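Local coordinates for periplasmic binding protein/LacI transcriptional regulator (Mycobacterium smegmatis, PDB 6HYH), which binds beta-D-fucofuranose and probably serves as the sugar-binding lipoprotein of an L-arabinofuranose ABC transporter, at residues 77-82 with 102-107; 89-94 with 112-117. All coordinates share one frame; numbering follows the deposited sequence.

Interaction 1: residues 77-82 with 102-107; sequences AFSPVV and LTDRAV. With GYE (beta-D-fucofuranose), chain K.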
loop_
_atom_site.group_PDB
_atom_site.type_symbol
_atom_site.label_atom_id
_atom_site.label_comp_id
_atom_site.label_asym_id
_atom_site.label_seq_id
_atom_site.Cartn_x
_atom_site.Cartn_y
_atom_site.Cartn_z
ATOM N N ALA A 77 12.414 14.482 5.320
ATOM C CA ALA A 77 10.999 14.170 5.462
ATOM C C ALA A 77 10.176 15.233 4.744
ATOM O O ALA A 77 10.544 16.415 4.721
ATOM C CB ALA A 77 10.583 14.074 6.942
ATOM N N PHE A 78 9.044 14.813 4.175
ATOM C CA PHE A 78 8.168 15.751 3.485
ATOM C C PHE A 78 6.738 15.244 3.547
ATOM O O PHE A 78 6.468 14.138 4.035
ATOM C CB PHE A 78 8.602 15.981 2.034
ATOM C CG PHE A 78 8.415 14.777 1.134
ATOM C CD1 PHE A 78 8.928 13.548 1.481
ATOM C CD2 PHE A 78 7.766 14.895 -0.098
ATOM C CE1 PHE A 78 8.772 12.438 0.635
ATOM C CE2 PHE A 78 7.611 13.792 -0.947
ATOM C CZ PHE A 78 8.116 12.562 -0.571
ATOM N N SER A 79 5.832 16.041 2.985
ATOM C CA SER A 79 4.419 15.688 2.898
ATOM C C SER A 79 3.980 15.953 1.467
ATOM O O SER A 79 3.777 17.127 1.092
ATOM C CB SER A 79 3.628 16.515 3.904
ATOM O OG SER A 79 2.337 16.827 3.439
ATOM N N PRO A 80 3.772 14.890 0.646
ATOM C CA PRO A 80 3.631 15.096 -0.806
ATOM C C PRO A 80 2.328 15.758 -1.227
ATOM O O PRO A 80 1.252 15.144 -1.102
ATOM C CB PRO A 80 3.731 13.675 -1.361
ATOM C CG PRO A 80 3.288 12.820 -0.252
ATOM C CD PRO A 80 3.856 13.457 0.976
ATOM N N VAL A 81 2.433 16.990 -1.757
ATOM C CA VAL A 81 1.291 17.755 -2.270
ATOM C C VAL A 81 0.285 16.825 -2.918
ATOM O O VAL A 81 -0.918 16.895 -2.649
ATOM C CB VAL A 81 1.712 18.806 -3.316
ATOM C CG1 VAL A 81 0.691 19.879 -3.422
ATOM C CG2 VAL A 81 3.054 19.362 -2.992
ATOM N N VAL A 82 0.786 15.931 -3.764
ATOM C CA VAL A 82 -0.026 14.999 -4.530
ATOM C C VAL A 82 0.700 13.666 -4.556
ATOM O O VAL A 82 1.882 13.563 -4.226
ATOM C CB VAL A 82 -0.239 15.490 -5.984
ATOM C CG1 VAL A 82 -0.577 16.961 -6.025
ATOM C CG2 VAL A 82 1.038 15.233 -6.802
ATOM N N LEU A 102 7.952 9.753 5.349
ATOM C CA LEU A 102 6.762 10.406 4.836
ATOM C C LEU A 102 5.883 10.861 5.994
ATOM O O LEU A 102 5.780 10.183 7.024
ATOM C CB LEU A 102 5.967 9.474 3.931
ATOM C CG LEU A 102 5.956 9.823 2.450
ATOM C CD1 LEU A 102 7.354 9.725 1.875
ATOM C CD2 LEU A 102 5.030 8.859 1.754
ATOM N N THR A 103 5.237 12.014 5.810
ATOM C CA THR A 103 4.319 12.559 6.800
ATOM C C THR A 103 3.022 12.984 6.107
ATOM O O THR A 103 3.056 13.529 4.988
ATOM C CB THR A 103 4.953 13.740 7.556
ATOM O OG1 THR A 103 5.207 14.811 6.638
ATOM C CG2 THR A 103 6.245 13.335 8.189
ATOM N N ASP A 104 1.889 12.624 6.746
ATOM C CA ASP A 104 0.480 12.983 6.507
ATOM C C ASP A 104 -0.025 12.490 5.148
ATOM O O ASP A 104 -1.009 11.748 5.118
ATOM C CB ASP A 104 0.155 14.481 6.750
ATOM C CG ASP A 104 0.298 15.359 5.532
ATOM O OD1 ASP A 104 1.145 15.054 4.671
ATOM O OD2 ASP A 104 -0.487 16.338 5.410
ATOM N N ARG A 105 0.630 12.827 4.033
ATOM C CA ARG A 105 0.120 12.492 2.702
ATOM C C ARG A 105 0.953 11.378 2.064
ATOM O O ARG A 105 2.175 11.330 2.227
ATOM C CB ARG A 105 0.118 13.726 1.785
ATOM C CG ARG A 105 -0.894 14.774 2.184
ATOM C CD ARG A 105 -1.091 15.826 1.109
ATOM N NE ARG A 105 -1.905 16.937 1.620
ATOM C CZ ARG A 105 -2.191 18.047 0.941
ATOM N NH1 ARG A 105 -1.740 18.216 -0.291
ATOM N NH2 ARG A 105 -2.936 18.998 1.488
ATOM N N ALA A 106 0.293 10.489 1.323
ATOM C CA ALA A 106 0.990 9.376 0.690
ATOM C C ALA A 106 1.591 9.770 -0.661
ATOM O O ALA A 106 1.215 10.776 -1.274
ATOM C CB ALA A 106 0.043 8.196 0.498
ATOM N N VAL A 107 2.548 8.953 -1.117
ATOM C CA VAL A 107 3.090 9.019 -2.475
ATOM C C VAL A 107 2.656 7.759 -3.201
ATOM O O VAL A 107 2.477 6.708 -2.581
ATOM C CB VAL A 107 4.634 9.115 -2.524
ATOM C CG1 VAL A 107 5.157 10.196 -1.588
ATOM C CG2 VAL A 107 5.259 7.761 -2.213
HETATM O O3 GYE K . -6.959 18.044 5.871
HETATM C C2 GYE K . -5.974 20.129 4.977
HETATM C C1 GYE K . -4.560 20.449 4.492
HETATM O O5 GYE K . -3.073 16.619 4.204
HETATM C C6 GYE K . -4.720 15.879 5.880
HETATM O O4 GYE K . -3.954 19.171 4.261
HETATM C C5 GYE K . -3.913 17.023 5.297
HETATM C C4 GYE K . -4.799 18.115 4.739
HETATM C C3 GYE K . -5.761 18.798 5.702
HETATM O O1 GYE K . -4.510 21.216 3.321
HETATM O O2 GYE K . -6.513 21.077 5.889
#

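Interaction 2: residues 89-94 with 112-117; sequences VLQETK and TDVYKT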
loop_
_atom_site.group_PDB
_atom_site.type_symbol
_atom_site.label_atom_id
_atom_site.label_comp_id
_atom_site.label_asym_id
_atom_site.label_seq_id
_atom_site.Cartn_x
_atom_site.Cartn_y
_atom_site.Cartn_z
ATOM N N VAL A 89 13.223 11.935 -7.727
ATOM C CA VAL A 89 13.843 12.523 -6.540
ATOM C C VAL A 89 13.897 11.518 -5.388
ATOM O O VAL A 89 14.812 11.575 -4.543
ATOM C CB VAL A 89 13.101 13.806 -6.107
ATOM C CG1 VAL A 89 11.761 13.463 -5.489
ATOM C CG2 VAL A 89 13.936 14.637 -5.123
ATOM N N LEU A 90 12.987 10.530 -5.364
ATOM C CA LEU A 90 13.063 9.542 -4.285
ATOM C C LEU A 90 14.161 8.518 -4.533
ATOM O O LEU A 90 14.836 8.103 -3.581
ATOM C CB LEU A 90 11.710 8.858 -4.070
ATOM C CG LEU A 90 10.722 9.630 -3.175
ATOM C CD1 LEU A 90 9.407 8.910 -3.097
ATOM C CD2 LEU A 90 11.289 9.832 -1.772
ATOM N N GLN A 91 14.373 8.134 -5.802
ATOM C CA GLN A 91 15.523 7.297 -6.138
ATOM C C GLN A 91 16.827 8.041 -5.846
ATOM O O GLN A 91 17.814 7.439 -5.407
ATOM C CB GLN A 91 15.423 6.860 -7.606
ATOM C CG GLN A 91 16.034 5.492 -7.943
ATOM C CD GLN A 91 15.356 4.367 -7.202
ATOM O OE1 GLN A 91 14.300 4.574 -6.610
ATOM N NE2 GLN A 91 15.935 3.161 -7.253
ATOM N N GLU A 92 16.830 9.363 -6.042
ATOM C CA GLU A 92 18.000 10.184 -5.711
ATOM C C GLU A 92 18.314 10.167 -4.216
ATOM O O GLU A 92 19.468 9.986 -3.807
ATOM C CB GLU A 92 17.781 11.624 -6.178
ATOM C CG GLU A 92 17.672 11.783 -7.690
ATOM C CD GLU A 92 17.541 13.245 -8.107
ATOM O OE1 GLU A 92 17.664 14.127 -7.213
ATOM O OE2 GLU A 92 17.296 13.508 -9.316
ATOM N N THR A 93 17.309 10.401 -3.380
ATOM C CA THR A 93 17.562 10.303 -1.946
ATOM C C THR A 93 17.993 8.897 -1.553
ATOM O O THR A 93 18.890 8.729 -0.716
ATOM C CB THR A 93 16.313 10.678 -1.159
ATOM O OG1 THR A 93 15.263 9.745 -1.478
ATOM C CG2 THR A 93 15.885 12.086 -1.495
ATOM N N LYS A 94 17.358 7.869 -2.129
ATOM C CA LYS A 94 17.865 6.512 -1.952
ATOM C C LYS A 94 19.364 6.444 -2.241
ATOM O O LYS A 94 20.141 5.893 -1.451
ATOM C CB LYS A 94 17.099 5.510 -2.808
ATOM C CG LYS A 94 17.223 4.123 -2.173
ATOM C CD LYS A 94 16.142 3.158 -2.588
ATOM C CE LYS A 94 16.500 2.531 -3.901
ATOM N NZ LYS A 94 17.676 1.663 -3.667
ATOM N N THR A 112 10.696 0.443 -4.437
ATOM C CA THR A 112 10.588 -0.238 -3.154
ATOM C C THR A 112 11.595 0.299 -2.141
ATOM O O THR A 112 12.739 0.632 -2.478
ATOM C CB THR A 112 10.844 -1.743 -3.307
ATOM O OG1 THR A 112 10.337 -2.213 -4.570
ATOM C CG2 THR A 112 10.223 -2.522 -2.130
ATOM N N ASP A 113 11.153 0.363 -0.880
ATOM C CA ASP A 113 11.992 0.870 0.195
ATOM C C ASP A 113 12.661 2.188 -0.182
ATOM O O ASP A 113 13.857 2.374 0.057
ATOM C CB ASP A 113 13.024 -0.187 0.591
ATOM C CG ASP A 113 12.374 -1.497 1.027
ATOM O OD1 ASP A 113 11.116 -1.549 1.038
ATOM O OD2 ASP A 113 13.113 -2.461 1.362
ATOM N N VAL A 114 11.905 3.078 -0.836
ATOM C CA VAL A 114 12.337 4.459 -1.070
ATOM C C VAL A 114 12.032 5.395 0.088
ATOM O O VAL A 114 12.327 6.594 -0.025
ATOM C CB VAL A 114 11.716 5.073 -2.338
ATOM C CG1 VAL A 114 12.510 4.655 -3.567
ATOM C CG2 VAL A 114 10.239 4.682 -2.457
ATOM N N TYR A 115 11.338 4.918 1.129
ATOM C CA TYR A 115 11.116 5.674 2.363
ATOM C C TYR A 115 10.984 4.667 3.493
ATOM O O TYR A 115 10.622 3.514 3.261
ATOM C CB TYR A 115 9.897 6.601 2.303
ATOM C CG TYR A 115 8.540 5.918 2.153
ATOM C CD1 TYR A 115 7.984 5.161 3.190
ATOM C CD2 TYR A 115 7.809 6.047 0.975
ATOM C CE1 TYR A 115 6.752 4.538 3.044
ATOM C CE2 TYR A 115 6.578 5.434 0.823
ATOM C CZ TYR A 115 6.056 4.680 1.851
ATOM O OH TYR A 115 4.831 4.071 1.682
ATOM N N LYS A 116 11.274 5.110 4.718
ATOM C CA LYS A 116 11.426 4.203 5.855
ATOM C C LYS A 116 10.183 4.101 6.723
ATOM O O LYS A 116 10.076 3.156 7.509
ATOM C CB LYS A 116 12.604 4.637 6.755
ATOM C CG LYS A 116 14.023 4.497 6.165
ATOM C CD LYS A 116 14.590 3.091 6.313
ATOM C CE LYS A 116 16.078 3.037 5.981
ATOM N NZ LYS A 116 16.632 1.647 6.005
ATOM N N THR A 117 9.247 5.031 6.608
ATOM C CA THR A 117 8.023 4.928 7.391
ATOM C C THR A 117 7.136 6.091 6.990
ATOM O O THR A 117 7.602 7.072 6.399
ATOM C CB THR A 117 8.278 4.953 8.916
ATOM O OG1 THR A 117 7.064 4.655 9.622
ATOM C CG2 THR A 117 8.716 6.322 9.368
#

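Interaction 1: residues 77-82 with 102-107
The backbone oxygen of Phe78 takes two donors from Thr103. The amide Thr103 N gives a hydrogen bond to Phe78 O at 3.0 Å. The hydroxyl of the same threonine adds a weak one. A chi1 of 64° swings Thr103 OG1 to the side of the Phe78 carbonyl oxygen. This joins two parallel strands near their C-terminal ends, with Phe78 bridged to Leu102. The side chains of these two lie side by side and point the same way, and CD1 of Leu102 meets the ring of Phe78 obliquely. Pro80 CD lies over one face of that ring, near its rim. The ring of Pro80 also packs on Val107, with Pro80 CG 3.5 Å from Val107 CG1.

Beyond the strands, Ser79 OG and Asp104 OD1 lie very close; the 2.5 Å between them is shorter than expected, so its exact value is doubtful. The other side-chain oxygen, Asp104 OD2, accepts from the sugar hydroxyl O5 at 2.9 Å and forms a salt bridge with Arg31. Arg105 reaches the same sugar with a chain extended from CG to NE. Arg105 NE bonds to sugar O5 at 2.9 Å, almost straight (175°). Arg105 NH2 bonds to the ring oxygen, sugar O4, at 3.0 Å. The third nitrogen, Arg105 NH1, holds Val81 O at 2.8 Å and probably helps fix the turn of the guanidinium.

Sugar O5 is thus held between the Asp104 side chain and the Arg105 guanidinium. Ligand contacts from loops at the C-terminal ends of parallel strands are characteristic of the periplasmic binding protein fold.

Interaction 2: residues 89-94 with 112-117
Val114 has the largest share of the buried surface, followed by Leu90 and Lys94. Its side chain points from the loop toward helix 87-96. Leu90 meets it at the root of the side chain, Leu90 CB lying 4.2 Å from Val114 CB. Further out, Leu90 CD2 comes to 3.8 Å from the backbone oxygen Val114 O.

Two helix side chains meet the CG1 methyl of Val114. Gln91 OE1 comes to 3.5 Å from Val114 CG1. Lys94 touches with the middle of its chain, Lys94 CD lying 4.0 Å from Val114 CG1. Both side chains cross Val114 at about a right angle. Lys94 CD also lies 3.6 Å from Asp113 O. The lysine chain leaves the helix opposite its own backbone N (chi1 -156°), which carries its methylenes out to the loop.

Within the helix, Leu90 O accepts two hydrogen bonds, from Lys94 N and from Thr93 OG1, both from the same face of its plane. The hydroxyl bond is 2.7 Å long, from Thr93 OG1 to Leu90 O. Thr93 itself also packs on helix 58-71.

No hydrogen bond joins the helix segment to the loop segment. Across this pair of segments the contact is mainly van der Waals, with Val114 against Leu90 and the Lys94 methylenes. It is consistent with shape and apolar burial rather than directed bonds.

How the interactions relate
The centres of the two contacts are about 12 Å apart, and their segments alternate along the chain: 77-82, 89-94, 102-107, then 112-117. Interaction 1 joins the two strands of the beta-alpha-beta unit made by strand 75-78, helix 87-96 and strand 100-103. Interaction 2 sets the helix of that unit against the loop leading into strand 117-121, the next strand in the same sheet. They meet directly: Leu102 N probably bonds to Thr117 O at 2.9 Å, and the Tyr115 ring packs on Leu102 and Val107. Both belong to the lobe built on this sheet. Interaction 1 lies at the sugar site, interaction 2 farther out from the centre of the chain.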